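Local coordinates for protein RNA methyltransferase, TrmH family (Porphyromonas gingivalis, PDB 2I6D) that is a knotted TrmH (SpoU) family protein that probably binds RNA and methylates it, using S-adenosylmethionine as methyl donor, at residues N8-L13 and F75-T80; R14-R19 and A27-G32; E38-Y43 and R56-P61. All coordinates share one frame; numbering follows the deposited sequence. Where two conformers were deposited one is given.

All three contacts lie in the N-terminal MRM3-like substrate-binding domain, around the mixed sheet of strands 27-31, 87-92, 45-51 and 65-69. Contact 1 closes the longest loop of chain; contacts 2 and 3 follow one another inside it. Contacts 1 and 2 share helix 7-15, their centres about 9 Å apart, with Arg14 and Glu31 of contact 2 hydrogen-bonded to the 75-80 loop of contact 1. The centre of contact 3 is about 17 Å and 20 Å from those of contacts 2 and 1, on the other side of the sheet, where Tyr43 packs against Phe28. Together they tie layers on both faces of a domain that probably helps recognise RNA.

Contact 1. Residues N8-L13 and F75-T80; sequences NQIKFL and FKRIST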
loop_
_atom_site.group_PDB
_atom_site.type_symbol
_atom_site.label_atom_id
_atom_site.label_comp_id
_atom_site.label_asym_id
_atom_site.label_seq_id
_atom_site.Cartn_x
_atom_site.Cartn_y
_atom_site.Cartn_z
ATOM N N ASN A 8 24.068 18.026 -4.471
ATOM C CA ASN A 8 23.949 16.612 -4.125
ATOM C C ASN A 8 22.607 16.271 -3.478
ATOM O O ASN A 8 21.990 15.260 -3.796
ATOM C CB ASN A 8 25.125 16.164 -3.252
ATOM C CG ASN A 8 26.440 16.172 -4.007
ATOM O OD1 ASN A 8 26.472 16.270 -5.243
ATOM N ND2 ASN A 8 27.543 16.090 -3.267
ATOM N N GLN A 9 22.138 17.130 -2.587
ATOM C CA GLN A 9 20.878 16.876 -1.903
ATOM C C GLN A 9 19.699 16.894 -2.871
ATOM O O GLN A 9 18.819 16.040 -2.813
ATOM C CB GLN A 9 20.681 17.874 -0.769
ATOM C CG GLN A 9 21.605 17.602 0.413
ATOM C CD GLN A 9 21.511 18.668 1.470
ATOM O OE1 GLN A 9 21.349 19.852 1.165
ATOM N NE2 GLN A 9 21.626 18.261 2.725
ATOM N N ILE A 10 19.704 17.865 -3.778
ATOM C CA ILE A 10 18.678 17.976 -4.806
ATOM C C ILE A 10 18.691 16.737 -5.721
ATOM O O ILE A 10 17.657 16.149 -5.993
ATOM C CB ILE A 10 18.852 19.306 -5.600
ATOM C CG1 ILE A 10 18.473 20.494 -4.693
ATOM C CG2 ILE A 10 18.024 19.292 -6.895
ATOM C CD1 ILE A 10 18.785 21.855 -5.281
ATOM N N LYS A 11 19.873 16.324 -6.155
ATOM C CA LYS A 11 20.010 15.121 -6.974
ATOM C C LYS A 11 19.457 13.887 -6.243
ATOM O O LYS A 11 18.649 13.122 -6.790
ATOM C CB LYS A 11 21.478 14.926 -7.362
ATOM C CG LYS A 11 21.768 13.714 -8.211
ATOM C CD LYS A 11 23.253 13.725 -8.588
ATOM C CE LYS A 11 23.620 12.573 -9.513
ATOM N NZ LYS A 11 23.636 11.282 -8.757
ATOM N N PHE A 12 19.851 13.727 -4.984
ATOM C CA PHE A 12 19.345 12.640 -4.152
ATOM C C PHE A 12 17.817 12.642 -4.037
ATOM O O PHE A 12 17.178 11.625 -4.313
ATOM C CB PHE A 12 19.985 12.711 -2.756
ATOM C CG PHE A 12 19.388 11.765 -1.773
ATOM C CD1 PHE A 12 19.729 10.413 -1.805
ATOM C CD2 PHE A 12 18.479 12.221 -0.807
ATOM C CE1 PHE A 12 19.168 9.521 -0.893
ATOM C CE2 PHE A 12 17.921 11.338 0.109
ATOM C CZ PHE A 12 18.271 9.984 0.063
ATOM N N LEU A 13 17.245 13.776 -3.619
ATOM C CA LEU A 13 15.790 13.926 -3.514
ATOM C C LEU A 13 15.063 13.571 -4.826
ATOM O O LEU A 13 14.039 12.845 -4.824
ATOM C CB LEU A 13 15.436 15.352 -3.050
ATOM C CG LEU A 13 15.675 15.571 -1.550
ATOM C CD1 LEU A 13 15.777 17.052 -1.268
ATOM C CD2 LEU A 13 14.541 14.894 -0.661
ATOM N N PHE A 75 9.580 24.502 -4.629
ATOM C CA PHE A 75 9.513 23.051 -4.407
ATOM C C PHE A 75 9.394 22.211 -5.671
ATOM O O PHE A 75 9.691 21.016 -5.625
ATOM C CB PHE A 75 8.432 22.675 -3.380
ATOM C CG PHE A 75 8.936 22.754 -1.959
ATOM C CD1 PHE A 75 9.035 23.996 -1.315
ATOM C CD2 PHE A 75 9.406 21.619 -1.304
ATOM C CE1 PHE A 75 9.539 24.098 -0.034
ATOM C CE2 PHE A 75 9.918 21.725 -0.014
ATOM C CZ PHE A 75 9.974 22.985 0.622
ATOM N N LYS A 76 8.994 22.812 -6.796
ATOM C CA LYS A 76 9.021 22.087 -8.076
ATOM C C LYS A 76 10.433 21.636 -8.430
ATOM O O LYS A 76 10.608 20.780 -9.303
ATOM C CB LYS A 76 8.419 22.909 -9.230
ATOM C CG LYS A 76 6.934 23.211 -9.037
ATOM C CD LYS A 76 6.356 24.118 -10.138
ATOM C CE LYS A 76 4.862 24.349 -9.886
ATOM N NZ LYS A 76 4.185 25.036 -11.035
ATOM N N ARG A 77 11.443 22.217 -7.770
ATOM C CA ARG A 77 12.827 21.804 -8.011
ATOM C C ARG A 77 13.071 20.375 -7.537
ATOM O O ARG A 77 13.931 19.674 -8.085
ATOM C CB ARG A 77 13.816 22.764 -7.358
ATOM C CG ARG A 77 13.841 24.111 -8.039
ATOM C CD ARG A 77 14.550 25.161 -7.186
ATOM N NE ARG A 77 15.979 24.918 -7.162
ATOM C CZ ARG A 77 16.837 25.559 -6.380
ATOM N NH1 ARG A 77 16.409 26.477 -5.511
ATOM N NH2 ARG A 77 18.127 25.282 -6.479
ATOM N N ILE A 78 12.275 19.939 -6.556
ATOM C CA ILE A 78 12.468 18.626 -5.922
ATOM C C ILE A 78 11.215 17.722 -5.895
ATOM O O ILE A 78 11.331 16.492 -5.767
ATOM C CB ILE A 78 13.075 18.786 -4.508
ATOM C CG1 ILE A 78 12.170 19.643 -3.620
ATOM C CG2 ILE A 78 14.529 19.320 -4.603
ATOM C CD1 ILE A 78 12.551 19.642 -2.139
ATOM N N SER A 79 10.033 18.316 -6.027
ATOM C CA SER A 79 8.783 17.557 -5.920
ATOM C C SER A 79 8.361 16.806 -7.180
ATOM O O SER A 79 8.753 17.140 -8.296
ATOM C CB SER A 79 7.639 18.467 -5.435
ATOM O OG SER A 79 6.374 17.816 -5.511
ATOM N N THR A 80 7.520 15.793 -6.976
ATOM C CA THR A 80 6.950 15.024 -8.056
ATOM C C THR A 80 5.532 15.493 -8.327
ATOM O O THR A 80 4.875 14.957 -9.214
ATOM C CB THR A 80 6.901 13.513 -7.713
ATOM O OG1 THR A 80 6.135 13.309 -6.509
ATOM C CG2 THR A 80 8.333 12.969 -7.514
#
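Ile10 and Leu13, one turn apart on helix 7-15, meet Arg77 and Ile78 in the loop between strands 65-69 and 87-92, within the MRM3-like substrate-binding domain. The nearest CA atoms across the contact are those of Leu13 and Ile78, 6.2 Å apart. Ile78 presents its CG2 branch, which is set anti to the carbonyl carbon while CG1 takes the position between N and C (chi1 59°). That methyl lies 4.1 Å from Ile10 CG1 and 4.2 Å from Leu13 CD1, so one methyl touches both helix residues. The side chains of Ile10 and Ile78 run nearly at right angles. Farther out, Ile10 CD1 comes within 3.7 Å of Arg77 NH2, approaching the guanidinium obliquely at the exposed margin. The loop is shaped by a 3-10 turn whose Phe75 O accepts from both Ile78 N (3.0 Å) and Ser79 N (2.8 Å). A hydrogen bond from Arg14 to Arg77 O continues the attachment along the helix. Beneath the apolar patch, Leu13 rests on Met47 of strand 45-51 and Val90 of strand 87-92, and Ile78 on Met88 of the latter, placing helix and loop side by side on one face of the sheet.

Contact 2. Residues R14-R19 and A27-G32; sequences RSLRER and AFAVEG
Leu16, in the chain that runs on from helix 7-15, points its side chain at strand 27-31, where it spans Ala27 and Ala29. This is a contact on an outermost strand of the mixed sheet of the MRM3-like domain, counted within the chain. The two methyls of the leucine divide the work. With CG anti to the carbonyl carbon (chi1 -60°) and CD1 anti to CA (chi2 175°), CD2 lies 4.2 Å from Ala27 CB and 3.9 Å from Ala27 O, whereas CD1 comes within 4.4 Å of Ala29 CB. Ala29 turns its CB toward Leu16, and Ala27 offers its CB and carbonyl O from the flank. Phe28, between the two alanines, directs its CB to the other side of the strand, as the alternation of a strand requires; its ring packs there against Tyr43. Val90 of strand 87-92, touched by both Leu16 and Ala27, extends the apolar surface inward.

Polar groups flank this core. Ser15 to Glu18 form a type I turn, with Glu18 N donating to Ser15 O at 3.0 Å, and Glu18 then takes the N-cap position of the next helix. Arg17 folds back so that Arg14 CB sits 4.0 Å above one face of its guanidinium, displaced toward the rim. Glu31 is buried, and its two carboxylate oxygens are met by Ser79 OG and Thr80 N of the 75-80 loop. Backbone pairing of Phe28 and Val30 with strand 87-92 is consistent with the NH of Ala29 pointing to the other, outer side of the strand. A water joins the two segments there, accepting from Ala29 N at 2.9 Å and donating to Leu16 O at 2.8 Å.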
loop_
_atom_site.group_PDB
_atom_site.type_symbol
_atom_site.label_atom_id
_atom_site.label_comp_id
_atom_site.label_asym_id
_atom_site.label_seq_id
_atom_site.Cartn_x
_atom_site.Cartn_y
_atom_site.Cartn_z
ATOM N N ARG A 14 15.584 14.073 -5.939
ATOM C CA ARG A 14 14.936 13.838 -7.254
ATOM C C ARG A 14 15.022 12.372 -7.691
ATOM O O ARG A 14 14.129 11.869 -8.346
ATOM C CB ARG A 14 15.535 14.750 -8.328
ATOM C CG ARG A 14 15.228 16.242 -8.106
ATOM C CD ARG A 14 15.938 17.157 -9.124
ATOM N NE ARG A 14 15.603 16.832 -10.506
ATOM C CZ ARG A 14 14.454 17.147 -11.093
ATOM N NH1 ARG A 14 13.515 17.825 -10.427
ATOM N NH2 ARG A 14 14.246 16.793 -12.356
ATOM N N SER A 15 16.103 11.692 -7.309
ATOM C CA SER A 15 16.339 10.313 -7.721
ATOM C C SER A 15 15.271 9.370 -7.153
ATOM O O SER A 15 15.003 8.315 -7.731
ATOM C CB SER A 15 17.730 9.855 -7.271
ATOM O OG SER A 15 17.726 9.604 -5.871
ATOM N N LEU A 16 14.633 9.753 -6.043
ATOM C CA LEU A 16 13.734 8.815 -5.354
ATOM C C LEU A 16 12.383 8.616 -6.053
ATOM O O LEU A 16 11.593 7.727 -5.679
ATOM C CB LEU A 16 13.528 9.235 -3.891
ATOM C CG LEU A 16 14.813 9.285 -3.066
ATOM C CD1 LEU A 16 14.502 9.823 -1.658
ATOM C CD2 LEU A 16 15.585 7.934 -3.017
ATOM N N ARG A 17 12.125 9.415 -7.077
ATOM C CA ARG A 17 10.977 9.168 -7.927
ATOM C C ARG A 17 11.152 7.909 -8.823
ATOM O O ARG A 17 10.182 7.440 -9.427
ATOM C CB ARG A 17 10.677 10.378 -8.787
ATOM C CG ARG A 17 11.612 10.604 -9.960
ATOM C CD ARG A 17 11.525 12.077 -10.381
ATOM N NE ARG A 17 11.603 12.926 -9.184
ATOM C CZ ARG A 17 11.343 14.236 -9.133
ATOM N NH1 ARG A 17 10.974 14.896 -10.227
ATOM N NH2 ARG A 17 11.456 14.890 -7.973
ATOM N N GLU A 18 12.378 7.387 -8.907
ATOM C CA GLU A 18 12.664 6.181 -9.693
ATOM C C GLU A 18 12.858 4.983 -8.780
ATOM O O GLU A 18 13.605 5.065 -7.796
ATOM C CB GLU A 18 13.940 6.357 -10.517
ATOM C CG GLU A 18 13.945 7.556 -11.446
ATOM C CD GLU A 18 15.349 7.869 -12.005
ATOM O OE1 GLU A 18 15.947 6.989 -12.653
ATOM O OE2 GLU A 18 15.850 9.001 -11.774
ATOM N N ARG A 19 12.224 3.862 -9.118
ATOM C CA ARG A 19 12.353 2.643 -8.318
ATOM C C ARG A 19 13.825 2.231 -8.134
ATOM O O ARG A 19 14.237 1.787 -7.052
ATOM C CB ARG A 19 11.570 1.497 -8.972
ATOM C CG ARG A 19 11.887 0.161 -8.362
ATOM C CD ARG A 19 10.777 -0.851 -8.530
ATOM N NE ARG A 19 11.078 -2.066 -7.770
ATOM C CZ ARG A 19 10.914 -2.205 -6.455
ATOM N NH1 ARG A 19 11.235 -3.352 -5.879
ATOM N NH2 ARG A 19 10.442 -1.206 -5.709
ATOM N N ALA A 27 15.371 3.952 0.303
ATOM C CA ALA A 27 14.698 5.161 0.765
ATOM C C ALA A 27 13.503 5.530 -0.130
ATOM O O ALA A 27 13.429 5.124 -1.294
ATOM C CB ALA A 27 15.680 6.320 0.819
ATOM N N PHE A 28 12.571 6.304 0.414
ATOM C CA PHE A 28 11.467 6.822 -0.395
ATOM C C PHE A 28 11.029 8.142 0.194
ATOM O O PHE A 28 11.250 8.402 1.397
ATOM C CB PHE A 28 10.299 5.815 -0.462
ATOM C CG PHE A 28 9.553 5.646 0.847
ATOM C CD1 PHE A 28 8.382 6.361 1.088
ATOM C CD2 PHE A 28 10.040 4.814 1.841
ATOM C CE1 PHE A 28 7.685 6.202 2.285
ATOM C CE2 PHE A 28 9.335 4.649 3.073
ATOM C CZ PHE A 28 8.164 5.352 3.278
ATOM N N ALA A 29 10.415 8.988 -0.629
ATOM C CA ALA A 29 9.991 10.295 -0.179
ATOM C C ALA A 29 8.471 10.368 0.019
ATOM O O ALA A 29 7.683 9.656 -0.642
ATOM C CB ALA A 29 10.450 11.377 -1.169
ATOM N N VAL A 30 8.085 11.278 0.894
ATOM C CA VAL A 30 6.693 11.588 1.225
ATOM C C VAL A 30 6.591 13.099 1.280
ATOM O O VAL A 30 7.465 13.781 1.878
ATOM C CB VAL A 30 6.299 10.976 2.597
ATOM C CG1 VAL A 30 4.818 11.288 2.988
ATOM C CG2 VAL A 30 6.542 9.441 2.594
ATOM N N GLU A 31 5.549 13.627 0.654
ATOM C CA GLU A 31 5.345 15.075 0.574
ATOM C C GLU A 31 4.102 15.585 1.301
ATOM O O GLU A 31 3.022 14.969 1.286
ATOM C CB GLU A 31 5.343 15.548 -0.875
ATOM C CG GLU A 31 6.587 15.109 -1.670
ATOM C CD GLU A 31 6.586 15.734 -3.065
ATOM O OE1 GLU A 31 6.007 16.825 -3.211
ATOM O OE2 GLU A 31 7.128 15.131 -4.020
ATOM N N GLY A 32 4.283 16.722 1.955
ATOM C CA GLY A 32 3.182 17.456 2.533
ATOM C C GLY A 32 2.996 17.182 4.011
ATOM O O GLY A 32 3.279 16.094 4.467
HETATM O O HOH W 1 10.133 8.675 -3.533
#

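Contact 3. Residues E38-Y43 and R56-P61; sequences EMLPFY and RAVSTP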
loop_
_atom_site.group_PDB
_atom_site.type_symbol
_atom_site.label_atom_id
_atom_site.label_comp_id
_atom_site.label_asym_id
_atom_site.label_seq_id
_atom_site.Cartn_x
_atom_site.Cartn_y
_atom_site.Cartn_z
ATOM N N GLU A 38 1.703 12.119 9.740
ATOM C CA GLU A 38 1.194 10.820 10.109
ATOM C C GLU A 38 2.195 9.679 10.040
ATOM O O GLU A 38 2.091 8.723 10.831
ATOM C CB GLU A 38 -0.039 10.449 9.309
ATOM C CG GLU A 38 -0.783 9.313 10.000
ATOM C CD GLU A 38 -2.259 9.450 9.925
ATOM O OE1 GLU A 38 -2.733 10.317 9.149
ATOM O OE2 GLU A 38 -2.937 8.691 10.665
HETATM N N MSE A 39 3.153 9.757 9.122
HETATM C CA MSE A 39 4.050 8.626 8.917
HETATM C C MSE A 39 5.372 8.721 9.720
HETATM O O MSE A 39 6.071 7.715 9.904
HETATM C CB MSE A 39 4.311 8.428 7.420
HETATM C CG MSE A 39 3.058 8.179 6.574
HETATM SE SE MSE A 39 3.497 8.091 4.633
HETATM C CE MSE A 39 4.629 6.478 4.623
ATOM N N LEU A 40 5.699 9.915 10.217
ATOM C CA LEU A 40 6.912 10.086 11.056
ATOM C C LEU A 40 7.080 9.075 12.198
ATOM O O LEU A 40 8.177 8.565 12.403
ATOM C CB LEU A 40 7.048 11.535 11.592
ATOM C CG LEU A 40 7.722 12.527 10.649
ATOM C CD1 LEU A 40 7.442 13.982 11.085
ATOM C CD2 LEU A 40 9.233 12.265 10.512
ATOM N N PRO A 41 6.014 8.820 12.984
ATOM C CA PRO A 41 6.166 7.864 14.094
ATOM C C PRO A 41 6.419 6.423 13.663
ATOM O O PRO A 41 6.734 5.569 14.510
ATOM C CB PRO A 41 4.815 7.933 14.815
ATOM C CG PRO A 41 4.204 9.234 14.376
ATOM C CD PRO A 41 4.664 9.407 12.952
ATOM N N PHE A 42 6.274 6.125 12.380
ATOM C CA PHE A 42 6.279 4.715 11.941
ATOM C C PHE A 42 7.406 4.336 10.974
ATOM O O PHE A 42 7.548 3.161 10.584
ATOM C CB PHE A 42 4.935 4.375 11.322
ATOM C CG PHE A 42 3.796 4.532 12.276
ATOM C CD1 PHE A 42 3.549 3.568 13.245
ATOM C CD2 PHE A 42 3.001 5.673 12.236
ATOM C CE1 PHE A 42 2.500 3.733 14.159
ATOM C CE2 PHE A 42 1.940 5.836 13.132
ATOM C CZ PHE A 42 1.694 4.865 14.097
ATOM N N TYR A 43 8.163 5.333 10.548
ATOM C CA TYR A 43 9.216 5.170 9.550
ATOM C C TYR A 43 10.411 5.935 10.026
ATOM O O TYR A 43 10.266 6.895 10.773
ATOM C CB TYR A 43 8.782 5.700 8.165
ATOM C CG TYR A 43 7.753 4.811 7.553
ATOM C CD1 TYR A 43 8.128 3.760 6.703
ATOM C CD2 TYR A 43 6.403 4.973 7.875
ATOM C CE1 TYR A 43 7.179 2.919 6.173
ATOM C CE2 TYR A 43 5.442 4.115 7.380
ATOM C CZ TYR A 43 5.834 3.099 6.514
ATOM O OH TYR A 43 4.875 2.256 6.004
ATOM N N ARG A 56 8.078 23.592 12.058
ATOM C CA ARG A 56 7.700 23.823 13.445
ATOM C C ARG A 56 6.523 22.928 13.876
ATOM O O ARG A 56 6.377 22.606 15.065
ATOM C CB ARG A 56 7.361 25.295 13.667
ATOM C CG ARG A 56 5.984 25.691 13.132
ATOM C CD ARG A 56 5.602 27.089 13.540
ATOM N NE ARG A 56 5.302 27.167 14.966
ATOM C CZ ARG A 56 4.754 28.220 15.560
ATOM N NH1 ARG A 56 4.527 28.191 16.862
ATOM N NH2 ARG A 56 4.436 29.305 14.854
ATOM N N ALA A 57 5.711 22.514 12.896
ATOM C CA ALA A 57 4.484 21.768 13.172
ATOM C C ALA A 57 4.727 20.274 13.367
ATOM O O ALA A 57 3.838 19.566 13.822
ATOM C CB ALA A 57 3.455 21.998 12.081
ATOM N N VAL A 58 5.922 19.793 13.037
ATOM C CA VAL A 58 6.232 18.377 13.243
ATOM C C VAL A 58 7.341 18.232 14.272
ATOM O O VAL A 58 8.262 19.069 14.313
ATOM C CB VAL A 58 6.648 17.668 11.921
ATOM C CG1 VAL A 58 5.479 17.652 10.927
ATOM C CG2 VAL A 58 7.828 18.340 11.297
ATOM N N SER A 59 7.288 17.180 15.090
ATOM C CA SER A 59 8.388 16.959 16.028
ATOM C C SER A 59 9.601 16.553 15.232
ATOM O O SER A 59 9.531 15.655 14.390
ATOM C CB SER A 59 8.072 15.965 17.157
ATOM O OG SER A 59 7.194 14.949 16.731
ATOM N N THR A 60 10.686 17.285 15.450
ATOM C CA THR A 60 11.927 17.087 14.739
ATOM C C THR A 60 12.318 15.623 14.858
ATOM O O THR A 60 12.356 15.078 15.967
ATOM C CB THR A 60 13.042 17.978 15.316
ATOM O OG1 THR A 60 12.468 19.184 15.844
ATOM C CG2 THR A 60 14.069 18.327 14.248
ATOM N N PRO A 61 12.577 14.969 13.710
ATOM C CA PRO A 61 12.956 13.557 13.721
ATOM C C PRO A 61 14.308 13.382 14.395
ATOM O O PRO A 61 15.201 14.219 14.223
ATOM C CB PRO A 61 13.090 13.209 12.234
ATOM C CG PRO A 61 12.457 14.338 11.481
ATOM C CD PRO A 61 12.556 15.537 12.353
#
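Leu40 has chi1 at -85° and chi2 at 163°, torsions that hold CD1 nearly trans to CA and spread the two methyls over Val58 and Pro61. The backbone turns Val58 CB toward Leu40, and CG1, anti to the carbonyl carbon, adds a second, longer touch. Leu40 CD1 lies 3.9 Å from Val58 CB and 4.2 Å from Val58 CG1, and the side chains cross at about a right angle. The same methyl comes to 4.3 Å from Ser59 O. On the second branch, Leu40 CD2 reaches Pro61 CG at 4.0 Å, the leucine crossing the proline ring obliquely. A single side chain therefore bridges two loop residues three positions apart, and the contact across the segments is wholly van der Waals.

The total interface is small, 126 Å², and lies at the surface; Val58 and Ser59 also touch a crystal neighbour, so the lattice may influence this loop. Near the C-terminal part of helix 33-39, Phe42 N donates to Met39 O at 2.9 Å, a bond that spans Leu40. After it, Pro41 CB sits 3.8 Å above one face of the Phe42 ring, toward its rim. Tyr43 OH is hydrogen-bonded to Leu154 O, and Glu38, at the start of the segment, forms a salt bridge with Arg156, both partners belonging to the SpoU methylase part of the chain.

Cys45 lies under both Leu40 and Pro61, and Leu48 under Val58 and Pro61. The contact thus joins the connections that lead into and out of strand 45-51, one from helix 33-39 and the other from helix 52-56 to strand 65-69. Strands 45-51 and 65-69, parallel and joined through helix 52-56, form a beta-alpha-beta unit, in keeping with the alpha/beta fold of PELOTA-clan substrate-binding domains.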